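Local atomic coordinates of dTDP-4-dehydrorhamnose 3,5-epimerase (Bacillus anthracis str. Ames, PDB entry 3RYK), a protein that catalyses epimerisation at carbons 3 and 5 of the dTDP-linked 4-keto-6-deoxy sugar, forming dTDP-4-dehydro-L-rhamnose for dTDP-L-rhamnose synthesis. Residues A[25-30]-A[36-41]; A[84-87]-A[93-96]; A[105-110]-A[133-138]. All coordinates share one frame; numbering follows the deposited sequence.

Contact 1 of 3, residues A[25-30]-A[36-41]; sequences MKVIET and KLLEPR
A chi1 of 176° swings Met25 CG to the side of its carbonyl carbon, and the bend at chi3 (-67°) completes the reach: the thioether lies across Leu38 at about a right angle, Met25 SD 3.8 Å from Leu38 CD1, and the methyl curls onto Pro40, Met25 CE to Pro40 CB 3.7 Å. This is the open end of an antiparallel beta hairpin, strand 26-31 against strand 35-45, interrupted by a classic beta bulge. Lys26 and Glu39 form a hydrogen-bonded pair with both backbone bonds made, and Val27 and Leu38 follow as a non-hydrogen-bonded pair. Then the register slips by one: Ile28 and Glu29 both face Leu37. Leu37 O takes a 2.7 Å bond from Ile28 N and a weak one of 3.5 Å from Glu29 N, so a single carbonyl serves two successive amides. The bulge turns the Ile28 side chain toward the other strand, where its CD1 comes within 3.5 Å of Glu39 CB. Val27, Leu38 and Met25 pack on the side covered by helix 56-61 and the loop at Leu62. Leu37 lies on the opposite face against Tyr125 and Leu127, and beside it Glu29 forms a salt bridge with Arg123. Past the bulge Leu37 N bonds Glu29 O at 2.9 Å, while Ile28 CG2 presses on Leu37 CD2 at 3.5 Å.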
ATOM      1  N   MET A  25     -10.261  10.954  -5.988  1.00 31.43           N
ATOM      2  CA  MET A  25     -10.795  10.313  -4.785  1.00 30.42           C
ATOM      3  C   MET A  25     -11.912  11.179  -4.206  1.00 28.87           C
ATOM      4  O   MET A  25     -11.798  12.403  -4.210  1.00 29.88           O
ATOM      5  CB  MET A  25      -9.688  10.064  -3.762  1.00 31.31           C
ATOM      6  CG  MET A  25     -10.203   9.490  -2.452  1.00 33.94           C
ATOM      7  SD  MET A  25      -8.871   8.958  -1.382  1.00 40.14           S
ATOM      8  CE  MET A  25      -8.216   7.591  -2.335  1.00 41.56           C
ATOM      9  N   LYS A  26     -12.984  10.547  -3.724  0.50 28.26           N
ATOM     10  CA  LYS A  26     -14.123  11.277  -3.151  0.50 27.62           C
ATOM     11  C   LYS A  26     -14.524  10.801  -1.742  0.50 27.37           C
ATOM     12  O   LYS A  26     -14.252   9.660  -1.361  0.50 27.68           O
ATOM     13  CB  LYS A  26     -15.305  11.249  -4.123  0.50 27.88           C
ATOM     14  CG  LYS A  26     -15.002  11.963  -5.447  0.50 27.79           C
ATOM     15  CD  LYS A  26     -16.153  11.875  -6.437  0.50 28.30           C
ATOM     16  CE  LYS A  26     -16.441  10.430  -6.822  0.50 28.20           C
ATOM     17  NZ  LYS A  26     -17.572  10.300  -7.780  0.50 28.88           N
ATOM     18  N   VAL A  27     -15.207  11.683  -1.009  1.00 27.08           N
ATOM     19  CA  VAL A  27     -15.647  11.432   0.380  1.00 27.21           C
ATOM     20  C   VAL A  27     -17.035  10.784   0.399  1.00 26.82           C
ATOM     21  O   VAL A  27     -18.019  11.344  -0.110  1.00 28.08           O
ATOM     22  CB  VAL A  27     -15.688  12.726   1.230  1.00 27.02           C
ATOM     23  CG1 VAL A  27     -16.230  12.443   2.642  1.00 27.68           C
ATOM     24  CG2 VAL A  27     -14.312  13.379   1.325  1.00 27.55           C
ATOM     25  N   ILE A  28     -17.128   9.595   0.978  1.00 26.14           N
ATOM     26  CA  ILE A  28     -18.399   8.873   1.068  1.00 26.38           C
ATOM     27  C   ILE A  28     -19.234   9.454   2.208  1.00 25.83           C
ATOM     28  O   ILE A  28     -20.442   9.666   2.063  1.00 27.40           O
ATOM     29  CB  ILE A  28     -18.160   7.365   1.247  1.00 26.37           C
ATOM     30  CG1 ILE A  28     -17.803   6.745  -0.106  1.00 27.74           C
ATOM     31  CG2 ILE A  28     -19.388   6.684   1.847  1.00 25.59           C
ATOM     32  CD1 ILE A  28     -16.880   5.591  -0.033  1.00 28.00           C
ATOM     33  N   GLU A  29     -18.588   9.715   3.343  1.00 25.12           N
ATOM     34  CA  GLU A  29     -19.263  10.296   4.501  1.00 24.37           C
ATOM     35  C   GLU A  29     -18.216  10.778   5.494  1.00 23.78           C
ATOM     36  O   GLU A  29     -17.081  10.295   5.496  1.00 23.02           O
ATOM     37  CB  GLU A  29     -20.178   9.287   5.198  1.00 24.72           C
ATOM     38  CG  GLU A  29     -19.441   8.070   5.764  1.00 25.14           C
ATOM     39  CD  GLU A  29     -20.335   7.101   6.522  1.00 26.83           C
ATOM     40  OE1 GLU A  29     -21.559   7.324   6.625  1.00 29.41           O
ATOM     41  OE2 GLU A  29     -19.796   6.105   7.044  1.00 27.64           O
ATOM     42  N   THR A  30     -18.617  11.742   6.315  1.00 24.60           N
ATOM     43  CA  THR A  30     -17.771  12.309   7.331  1.00 25.19           C
ATOM     44  C   THR A  30     -18.529  12.130   8.639  1.00 24.93           C
ATOM     45  O   THR A  30     -19.733  12.382   8.712  1.00 25.03           O
ATOM     46  CB  THR A  30     -17.492  13.814   7.113  1.00 25.30           C
ATOM     47  OG1 THR A  30     -16.882  14.035   5.831  1.00 27.70           O
ATOM     48  CG2 THR A  30     -16.575  14.348   8.210  1.00 26.08           C
ATOM     49  N   LYS A  36     -13.289  10.322   7.967  1.00 22.02           N
ATOM     50  CA  LYS A  36     -13.763  10.311   6.583  1.00 21.64           C
ATOM     51  C   LYS A  36     -13.657   8.967   5.894  1.00 22.13           C
ATOM     52  O   LYS A  36     -12.597   8.355   5.906  1.00 22.56           O
ATOM     53  CB  LYS A  36     -12.942  11.347   5.797  1.00 22.28           C
ATOM     54  CG  LYS A  36     -13.127  12.790   6.275  1.00 23.20           C
ATOM     55  CD  LYS A  36     -12.114  13.733   5.637  1.00 25.66           C
ATOM     56  CE  LYS A  36     -12.278  15.180   6.088  1.00 26.92           C
ATOM     57  NZ  LYS A  36     -13.589  15.750   5.635  1.00 30.41           N
ATOM     58  N   LEU A  37     -14.771   8.511   5.328  1.00 21.86           N
ATOM     59  CA  LEU A  37     -14.819   7.250   4.587  1.00 22.22           C
ATOM     60  C   LEU A  37     -14.594   7.740   3.165  1.00 22.48           C
ATOM     61  O   LEU A  37     -15.359   8.563   2.676  1.00 23.66           O
ATOM     62  CB  LEU A  37     -16.159   6.532   4.725  1.00 22.36           C
ATOM     63  CG  LEU A  37     -16.253   5.187   4.003  1.00 21.14           C
ATOM     64  CD1 LEU A  37     -15.243   4.173   4.547  1.00 19.73           C
ATOM     65  CD2 LEU A  37     -17.671   4.648   4.146  1.00 21.88           C
ATOM     66  N   LEU A  38     -13.550   7.237   2.513  1.00 23.20           N
ATOM     67  CA  LEU A  38     -13.176   7.660   1.165  1.00 23.67           C
ATOM     68  C   LEU A  38     -13.208   6.565   0.102  1.00 24.18           C
ATOM     69  O   LEU A  38     -13.082   5.382   0.406  1.00 23.86           O
ATOM     70  CB  LEU A  38     -11.730   8.157   1.232  1.00 23.99           C
ATOM     71  CG  LEU A  38     -11.382   9.257   2.248  1.00 25.64           C
ATOM     72  CD1 LEU A  38      -9.867   9.572   2.242  1.00 28.05           C
ATOM     73  CD2 LEU A  38     -12.196  10.497   1.985  1.00 28.65           C
ATOM     74  N   GLU A  39     -13.369   6.974  -1.160  1.00 24.49           N
ATOM     75  CA  GLU A  39     -13.380   6.015  -2.276  1.00 25.34           C
ATOM     76  C   GLU A  39     -12.527   6.539  -3.427  1.00 26.19           C
ATOM     77  O   GLU A  39     -12.764   7.644  -3.935  1.00 26.43           O
ATOM     78  CB  GLU A  39     -14.781   5.712  -2.798  1.00 25.64           C
ATOM     79  CG  GLU A  39     -14.763   4.670  -3.900  1.00 27.79           C
ATOM     80  CD  GLU A  39     -16.130   4.325  -4.471  1.00 27.55           C
ATOM     81  OE1 GLU A  39     -16.203   3.289  -5.162  1.00 28.00           O
ATOM     82  OE2 GLU A  39     -17.118   5.056  -4.246  1.00 29.78           O
ATOM     83  N   PRO A  40     -11.548   5.732  -3.864  1.00 26.34           N
ATOM     84  CA  PRO A  40     -10.681   6.127  -4.956  1.00 26.60           C
ATOM     85  C   PRO A  40     -11.366   5.858  -6.294  1.00 26.74           C
ATOM     86  O   PRO A  40     -12.187   4.933  -6.399  1.00 27.26           O
ATOM     87  CB  PRO A  40      -9.503   5.170  -4.801  1.00 26.74           C
ATOM     88  CG  PRO A  40     -10.158   3.909  -4.341  1.00 27.12           C
ATOM     89  CD  PRO A  40     -11.229   4.368  -3.399  1.00 27.19           C
ATOM     90  N   ARG A  41     -11.041   6.661  -7.292  1.00 28.17           N
ATOM     91  CA  ARG A  41     -11.598   6.504  -8.631  1.00 28.70           C
ATOM     92  C   ARG A  41     -10.852   5.330  -9.237  1.00 28.49           C
ATOM     93  O   ARG A  41      -9.618   5.316  -9.268  1.00 29.98           O
ATOM     94  CB  ARG A  41     -11.373   7.782  -9.437  1.00 29.37           C
ATOM     95  CG  ARG A  41     -11.840   7.814 -10.902  1.00 31.55           C
ATOM     96  CD  ARG A  41     -13.341   7.611 -11.095  1.00 33.62           C
ATOM     97  NE  ARG A  41     -13.765   8.042 -12.439  1.00 36.11           N
ATOM     98  CZ  ARG A  41     -13.763   7.297 -13.549  1.00 36.33           C
ATOM     99  NH1 ARG A  41     -13.348   6.030 -13.549  1.00 35.41           N
ATOM    100  NH2 ARG A  41     -14.182   7.840 -14.692  1.00 36.86           N
TER

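Contact 2 of 3, residues A[84-87]-A[93-96]; sequences GLHF and AQTK
Three side chains carry this buried contact: His86 reaches from strand 82-88, and Lys96 and Gln94 come to meet it from the other segment. Lys96 is stretched out from CB to the amine, with chi2, chi3 and chi4 all close to 180°, which sets NZ 6.3 Å from its own CA and carries it to the imidazole across a backbone separation of 10.9 Å between His86 CA and Lys96 CA. The amine arrives obliquely to the ring, on the ND1 side. His86 ND1 and Lys96 NZ are 2.6 Å apart, a short distance to be read with reserve, because His86 was modelled in two conformations and the value belongs to one of them.

Gln94 approaches differently. Its OE1 sits at the ring edge, near the plane, 3.4 Å from His86 CE1, and its amide is turned 47° from the imidazole. The other end of that amide is occupied: Gln94 NE2 donates to Glu160 O, a bond that helps fix which way the carboxamide faces.

In the jelly roll-like fold these residues meet between the two sheets. His86 belongs to the five-stranded sheet, whereas Lys96 begins strand 96-100 of the other, where its side chain also touches Tyr156, Val158 and His143. The His86 side chain is about 5 Å from the bound pyrophosphate and touches Asp167, one of the residues of the pyrophosphate pocket, a position consistent with a place in the active site, which in this family lies inside the jelly roll. On the backbone, His86 pairs with His143 of strand 141-147, while Lys96 pairs with Val137.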
ATOM      1  N   GLY A  84      -6.966  -4.697  17.674  1.00 21.30           N
ATOM      2  CA  GLY A  84      -7.308  -3.451  18.388  1.00 22.08           C
ATOM      3  C   GLY A  84      -8.108  -3.661  19.671  1.00 23.18           C
ATOM      4  O   GLY A  84      -8.113  -4.784  20.213  1.00 24.36           O
ATOM      5  N   LEU A  85      -8.778  -2.621  20.196  1.00 24.37           N
ATOM      6  CA  LEU A  85      -8.819  -1.233  19.656  1.00 24.25           C
ATOM      7  C   LEU A  85      -7.554  -0.480  20.070  1.00 24.81           C
ATOM      8  O   LEU A  85      -7.347  -0.275  21.260  1.00 25.54           O
ATOM      9  CB  LEU A  85     -10.029  -0.472  20.226  1.00 24.55           C
ATOM     10  CG  LEU A  85     -11.476  -0.893  19.948  1.00 25.02           C
ATOM     11  CD1 LEU A  85     -12.436  -0.125  20.854  1.00 27.56           C
ATOM     12  CD2 LEU A  85     -11.816  -0.687  18.472  1.00 25.50           C
ATOM     13  N   HIS A  86      -6.757  -0.052  19.088  0.50 24.64           N
ATOM     14  CA  HIS A  86      -5.496   0.672  19.307  0.50 24.92           C
ATOM     15  C   HIS A  86      -5.544   2.200  19.243  0.50 25.08           C
ATOM     16  O   HIS A  86      -6.374   2.781  18.556  0.50 24.66           O
ATOM     17  CB  HIS A  86      -4.493   0.243  18.213  0.50 24.92           C
ATOM     18  CG  HIS A  86      -3.234   1.064  18.173  0.50 25.37           C
ATOM     19  ND1 HIS A  86      -3.186   2.324  17.615  0.50 25.76           N
ATOM     20  CD2 HIS A  86      -1.974   0.794  18.588  0.50 26.34           C
ATOM     21  CE1 HIS A  86      -1.961   2.807  17.715  0.50 25.93           C
ATOM     22  NE2 HIS A  86      -1.203   1.895  18.298  0.50 27.10           N
ATOM     23  N   PHE A  87      -4.634   2.840  19.974  1.00 25.71           N
ATOM     24  CA  PHE A  87      -4.497   4.292  19.963  1.00 26.43           C
ATOM     25  C   PHE A  87      -3.120   4.527  20.574  1.00 27.85           C
ATOM     26  O   PHE A  87      -2.739   3.860  21.547  1.00 28.81           O
ATOM     27  CB  PHE A  87      -5.599   5.113  20.635  1.00 27.05           C
ATOM     28  CG  PHE A  87      -5.671   4.982  22.121  1.00 27.62           C
ATOM     29  CD1 PHE A  87      -4.921   5.823  22.936  1.00 28.28           C
ATOM     30  CD2 PHE A  87      -6.523   4.069  22.707  1.00 30.87           C
ATOM     31  CE1 PHE A  87      -5.001   5.719  24.317  1.00 29.26           C
ATOM     32  CE2 PHE A  87      -6.610   3.967  24.084  1.00 30.86           C
ATOM     33  CZ  PHE A  87      -5.852   4.791  24.888  1.00 30.56           C
ATOM     34  N   ALA A  93       0.623  10.783  19.057  1.00 29.92           N
ATOM     35  CA  ALA A  93      -0.677  10.386  18.506  1.00 28.91           C
ATOM     36  C   ALA A  93      -0.518  10.215  16.999  1.00 28.53           C
ATOM     37  O   ALA A  93       0.253  10.948  16.363  1.00 29.10           O
ATOM     38  CB  ALA A  93      -1.765  11.412  18.822  1.00 29.18           C
ATOM     39  N   GLN A  94      -1.235   9.240  16.445  1.00 27.40           N
ATOM     40  CA  GLN A  94      -1.187   8.938  15.010  1.00 26.67           C
ATOM     41  C   GLN A  94      -2.489   9.094  14.236  1.00 26.66           C
ATOM     42  O   GLN A  94      -3.549   8.644  14.680  1.00 27.67           O
ATOM     43  CB  GLN A  94      -0.803   7.470  14.828  1.00 26.09           C
ATOM     44  CG  GLN A  94       0.610   7.048  15.215  1.00 27.29           C
ATOM     45  CD  GLN A  94       0.749   5.536  15.240  1.00 27.18           C
ATOM     46  OE1 GLN A  94      -0.093   4.843  15.812  1.00 29.33           O
ATOM     47  NE2 GLN A  94       1.830   5.023  14.672  1.00 27.92           N
ATOM     48  N   THR A  95      -2.395   9.745  13.079  1.00 26.12           N
ATOM     49  CA  THR A  95      -3.523   9.898  12.182  1.00 25.90           C
ATOM     50  C   THR A  95      -3.307   8.632  11.370  1.00 25.37           C
ATOM     51  O   THR A  95      -2.158   8.313  11.033  1.00 26.26           O
ATOM     52  CB  THR A  95      -3.362  11.067  11.212  1.00 26.21           C
ATOM     53  OG1 THR A  95      -3.184  12.278  11.942  1.00 27.72           O
ATOM     54  CG2 THR A  95      -4.577  11.180  10.300  1.00 25.92           C
ATOM     55  N   LYS A  96      -4.369   7.890  11.083  1.00 24.28           N
ATOM     56  CA  LYS A  96      -4.247   6.663  10.297  1.00 23.25           C
ATOM     57  C   LYS A  96      -5.136   6.757   9.065  1.00 22.13           C
ATOM     58  O   LYS A  96      -6.085   7.528   9.068  1.00 22.87           O
ATOM     59  CB  LYS A  96      -4.641   5.451  11.120  1.00 23.71           C
ATOM     60  CG  LYS A  96      -3.807   5.258  12.371  1.00 25.05           C
ATOM     61  CD  LYS A  96      -4.214   4.017  13.113  1.00 25.01           C
ATOM     62  CE  LYS A  96      -3.406   3.847  14.384  1.00 27.02           C
ATOM     63  NZ  LYS A  96      -3.813   2.604  15.088  1.00 29.34           N
TER

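Contact 3 of 3, residues A[105-110]-A[133-138]; sequences IYDVIV and RQLLVP
Leu135 is the first residue of 133-138 to meet strand 105-110, and it does so across the interior of the jelly roll, where the two sheets lie face to face. The strands run at 18° to each other with their axes 9.3 Å apart, and no hydrogen bond links them; side chains alone bridge the gap. A chi1 of -178° points Leu135 CG away from its own amide, and CD2 then enters the notch between Asp107 and Ile109. The methyl is 3.5 Å from Ile109 CG2 and also 3.5 Å from Asp107 OD1, so one carboxylate oxygen lies against hydrocarbon while the other, Asp107 OD2, is hydrogen-bonded to His143 NE2. Tyr125 of strand 122-128 touches both Leu135 and Ile109.

Leu136, next in line, turns its back on strand 105-110 and packs on Leu97 and Val64 instead, as the alternation of a strand requires. Val137 swings round to the interior again, two residues along from Leu135 just as Ile109 is two along from Asp107, and it also touches Ile98 of strand 96-100. The side chains of Val137 and Ile109 pass alongside, heading opposite ways. Ile109 CG2 touches both branches of the valine, lying 3.9 Å from Val137 CG2 and 4.0 Å from Val137 CG1.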
ATOM      1  N   ILE A 105     -13.064  -6.438   6.156  1.00 17.44           N
ATOM      2  CA  ILE A 105     -13.095  -6.221   7.588  1.00 17.65           C
ATOM      3  C   ILE A 105     -14.230  -5.297   8.005  1.00 17.84           C
ATOM      4  O   ILE A 105     -14.775  -4.545   7.189  1.00 17.37           O
ATOM      5  CB  ILE A 105     -11.771  -5.519   8.064  1.00 17.05           C
ATOM      6  CG1 ILE A 105     -11.713  -4.038   7.605  1.00 17.05           C
ATOM      7  CG2 ILE A 105     -10.561  -6.291   7.623  1.00 17.10           C
ATOM      8  CD1 ILE A 105     -10.379  -3.330   7.873  1.00 16.84           C
ATOM      9  N   TYR A 106     -14.605  -5.412   9.268  1.00 17.79           N
ATOM     10  CA  TYR A 106     -15.606  -4.561   9.912  1.00 17.71           C
ATOM     11  C   TYR A 106     -14.703  -3.734  10.792  1.00 18.01           C
ATOM     12  O   TYR A 106     -14.152  -4.254  11.765  1.00 17.89           O
ATOM     13  CB  TYR A 106     -16.646  -5.352  10.686  1.00 18.20           C
ATOM     14  CG  TYR A 106     -17.539  -4.538  11.620  1.00 20.13           C
ATOM     15  CD1 TYR A 106     -18.557  -3.727  11.138  1.00 21.41           C
ATOM     16  CD2 TYR A 106     -17.402  -4.652  13.003  1.00 20.38           C
ATOM     17  CE1 TYR A 106     -19.382  -3.012  12.013  1.00 21.48           C
ATOM     18  CE2 TYR A 106     -18.233  -3.950  13.893  1.00 20.64           C
ATOM     19  CZ  TYR A 106     -19.216  -3.131  13.399  1.00 21.09           C
ATOM     20  OH  TYR A 106     -20.030  -2.444  14.298  1.00 20.61           O
ATOM     21  N   ASP A 107     -14.528  -2.466  10.441  1.00 18.60           N
ATOM     22  CA  ASP A 107     -13.665  -1.557  11.152  1.00 19.09           C
ATOM     23  C   ASP A 107     -14.426  -0.590  12.042  1.00 19.33           C
ATOM     24  O   ASP A 107     -15.407   0.032  11.619  1.00 19.92           O
ATOM     25  CB  ASP A 107     -12.829  -0.847  10.099  1.00 19.51           C
ATOM     26  CG  ASP A 107     -11.722  -0.022  10.682  1.00 21.60           C
ATOM     27  OD1 ASP A 107     -11.962   0.905  11.492  1.00 26.00           O
ATOM     28  OD2 ASP A 107     -10.579  -0.302  10.275  1.00 22.05           O
ATOM     29  N   VAL A 108     -13.951  -0.443  13.276  1.00 19.34           N
ATOM     30  CA  VAL A 108     -14.594   0.426  14.229  1.00 19.06           C
ATOM     31  C   VAL A 108     -13.646   1.520  14.699  1.00 19.50           C
ATOM     32  O   VAL A 108     -12.438   1.285  14.833  1.00 18.90           O
ATOM     33  CB  VAL A 108     -14.996  -0.359  15.505  1.00 19.88           C
ATOM     34  CG1 VAL A 108     -15.470   0.604  16.635  1.00 18.78           C
ATOM     35  CG2 VAL A 108     -16.045  -1.422  15.190  1.00 18.63           C
ATOM     36  N   ILE A 109     -14.200   2.708  14.910  1.00 20.29           N
ATOM     37  CA  ILE A 109     -13.426   3.833  15.411  1.00 20.18           C
ATOM     38  C   ILE A 109     -14.257   4.411  16.538  1.00 20.49           C
ATOM     39  O   ILE A 109     -15.485   4.414  16.461  1.00 20.11           O
ATOM     40  CB  ILE A 109     -13.019   4.926  14.352  1.00 20.25           C
ATOM     41  CG1 ILE A 109     -14.208   5.749  13.860  1.00 19.90           C
ATOM     42  CG2 ILE A 109     -12.259   4.288  13.193  1.00 20.76           C
ATOM     43  CD1 ILE A 109     -13.808   6.794  12.844  1.00 21.50           C
ATOM     44  N   VAL A 110     -13.577   4.855  17.597  1.00 20.95           N
ATOM     45  CA  VAL A 110     -14.222   5.437  18.767  1.00 21.33           C
ATOM     46  C   VAL A 110     -13.607   6.822  19.043  1.00 21.37           C
ATOM     47  O   VAL A 110     -12.385   6.963  19.081  1.00 21.41           O
ATOM     48  CB  VAL A 110     -13.980   4.542  20.009  1.00 21.14           C
ATOM     49  CG1 VAL A 110     -14.858   5.033  21.174  1.00 24.83           C
ATOM     50  CG2 VAL A 110     -14.281   3.065  19.710  1.00 22.16           C
ATOM     51  N   ARG A 133     -12.562   0.907  -0.340  1.00 18.05           N
ATOM     52  CA  ARG A 133     -12.780   2.022   0.557  1.00 18.03           C
ATOM     53  C   ARG A 133     -11.684   2.219   1.549  1.00 18.41           C
ATOM     54  O   ARG A 133     -10.967   1.277   1.873  1.00 20.57           O
ATOM     55  CB  ARG A 133     -14.161   1.960   1.226  1.00 17.32           C
ATOM     56  CG  ARG A 133     -15.298   2.210   0.220  1.00 18.66           C
ATOM     57  CD  ARG A 133     -16.662   2.188   0.860  1.00 17.21           C
ATOM     58  NE  ARG A 133     -17.687   2.490  -0.165  1.00 18.59           N
ATOM     59  CZ  ARG A 133     -18.984   2.650   0.098  1.00 18.51           C
ATOM     60  NH1 ARG A 133     -19.451   2.540   1.332  1.00 20.01           N
ATOM     61  NH2 ARG A 133     -19.832   2.958  -0.883  1.00 20.98           N
ATOM     62  N   GLN A 134     -11.534   3.464   1.983  1.00 19.03           N
ATOM     63  CA  GLN A 134     -10.505   3.815   2.946  1.00 19.03           C
ATOM     64  C   GLN A 134     -11.136   4.617   4.058  1.00 18.82           C
ATOM     65  O   GLN A 134     -12.185   5.211   3.895  1.00 18.70           O
ATOM     66  CB  GLN A 134      -9.378   4.600   2.274  1.00 19.70           C
ATOM     67  CG  GLN A 134      -8.812   3.891   1.032  1.00 20.83           C
ATOM     68  CD  GLN A 134      -7.532   4.506   0.487  1.00 23.29           C
ATOM     69  OE1 GLN A 134      -6.859   5.300   1.152  1.00 25.93           O
ATOM     70  NE2 GLN A 134      -7.178   4.117  -0.728  1.00 25.33           N
ATOM     71  N   LEU A 135     -10.521   4.565   5.228  1.00 18.17           N
ATOM     72  CA  LEU A 135     -11.030   5.301   6.369  1.00 19.16           C
ATOM     73  C   LEU A 135      -9.906   6.158   6.931  1.00 19.60           C
ATOM     74  O   LEU A 135      -8.802   5.654   7.169  1.00 20.84           O
ATOM     75  CB  LEU A 135     -11.534   4.333   7.434  1.00 18.93           C
ATOM     76  CG  LEU A 135     -12.144   4.958   8.679  1.00 20.18           C
ATOM     77  CD1 LEU A 135     -13.407   5.740   8.346  1.00 21.60           C
ATOM     78  CD2 LEU A 135     -12.450   3.863   9.696  1.00 19.82           C
ATOM     79  N   LEU A 136     -10.179   7.450   7.116  1.00 20.22           N
ATOM     80  CA  LEU A 136      -9.224   8.395   7.658  1.00 21.10           C
ATOM     81  C   LEU A 136      -9.620   8.463   9.132  1.00 21.30           C
ATOM     82  O   LEU A 136     -10.719   8.912   9.463  1.00 20.94           O
ATOM     83  CB  LEU A 136      -9.333   9.766   6.968  1.00 20.67           C
ATOM     84  CG  LEU A 136      -8.311  10.865   7.333  1.00 22.07           C
ATOM     85  CD1 LEU A 136      -8.414  11.343   8.790  1.00 24.01           C
ATOM     86  CD2 LEU A 136      -6.908  10.391   7.017  1.00 23.28           C
ATOM     87  N   VAL A 137      -8.745   7.947  10.001  1.00 21.98           N
ATOM     88  CA  VAL A 137      -8.971   7.930  11.436  1.00 22.56           C
ATOM     89  C   VAL A 137      -8.145   9.081  12.042  1.00 22.56           C
ATOM     90  O   VAL A 137      -6.907   9.024  12.063  1.00 22.84           O
ATOM     91  CB  VAL A 137      -8.518   6.607  12.080  1.00 22.40           C
ATOM     92  CG1 VAL A 137      -9.014   6.534  13.519  1.00 24.48           C
ATOM     93  CG2 VAL A 137      -9.036   5.405  11.295  1.00 22.56           C
ATOM     94  N   PRO A 138      -8.818  10.125  12.546  1.00 23.12           N
ATOM     95  CA  PRO A 138      -8.059  11.225  13.112  1.00 23.95           C
ATOM     96  C   PRO A 138      -7.374  10.893  14.429  1.00 24.22           C
ATOM     97  O   PRO A 138      -7.593   9.822  15.001  1.00 24.55           O
ATOM     98  CB  PRO A 138      -9.135  12.295  13.398  1.00 24.32           C
ATOM     99  CG  PRO A 138     -10.399  11.806  12.853  1.00 24.67           C
ATOM    100  CD  PRO A 138     -10.276  10.349  12.628  1.00 23.06           C
TER

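How the contacts relate
The three contacts follow one another along the chain, each closing before the next opens. Contact 3, its centre about 3 Å from the chain's centre in space, touches both others. Its strand 134-137 is flanked in the larger sheet by strand 35-45 of contact 1, with Leu38 N to Gln134 O at 2.8 Å, and by strand 96-100 of contact 2, with Val137 N to Lys96 O at 2.9 Å. Strands 82-88 and 104-111 belong to the five-stranded sheet, so contacts 2 and 3 span the two sheets of the jelly roll while contact 1 stays within the larger one. Contacts 1 and 2, centres 20 Å apart, lie towards the thymidine diphosphate and beside the pyrophosphate respectively.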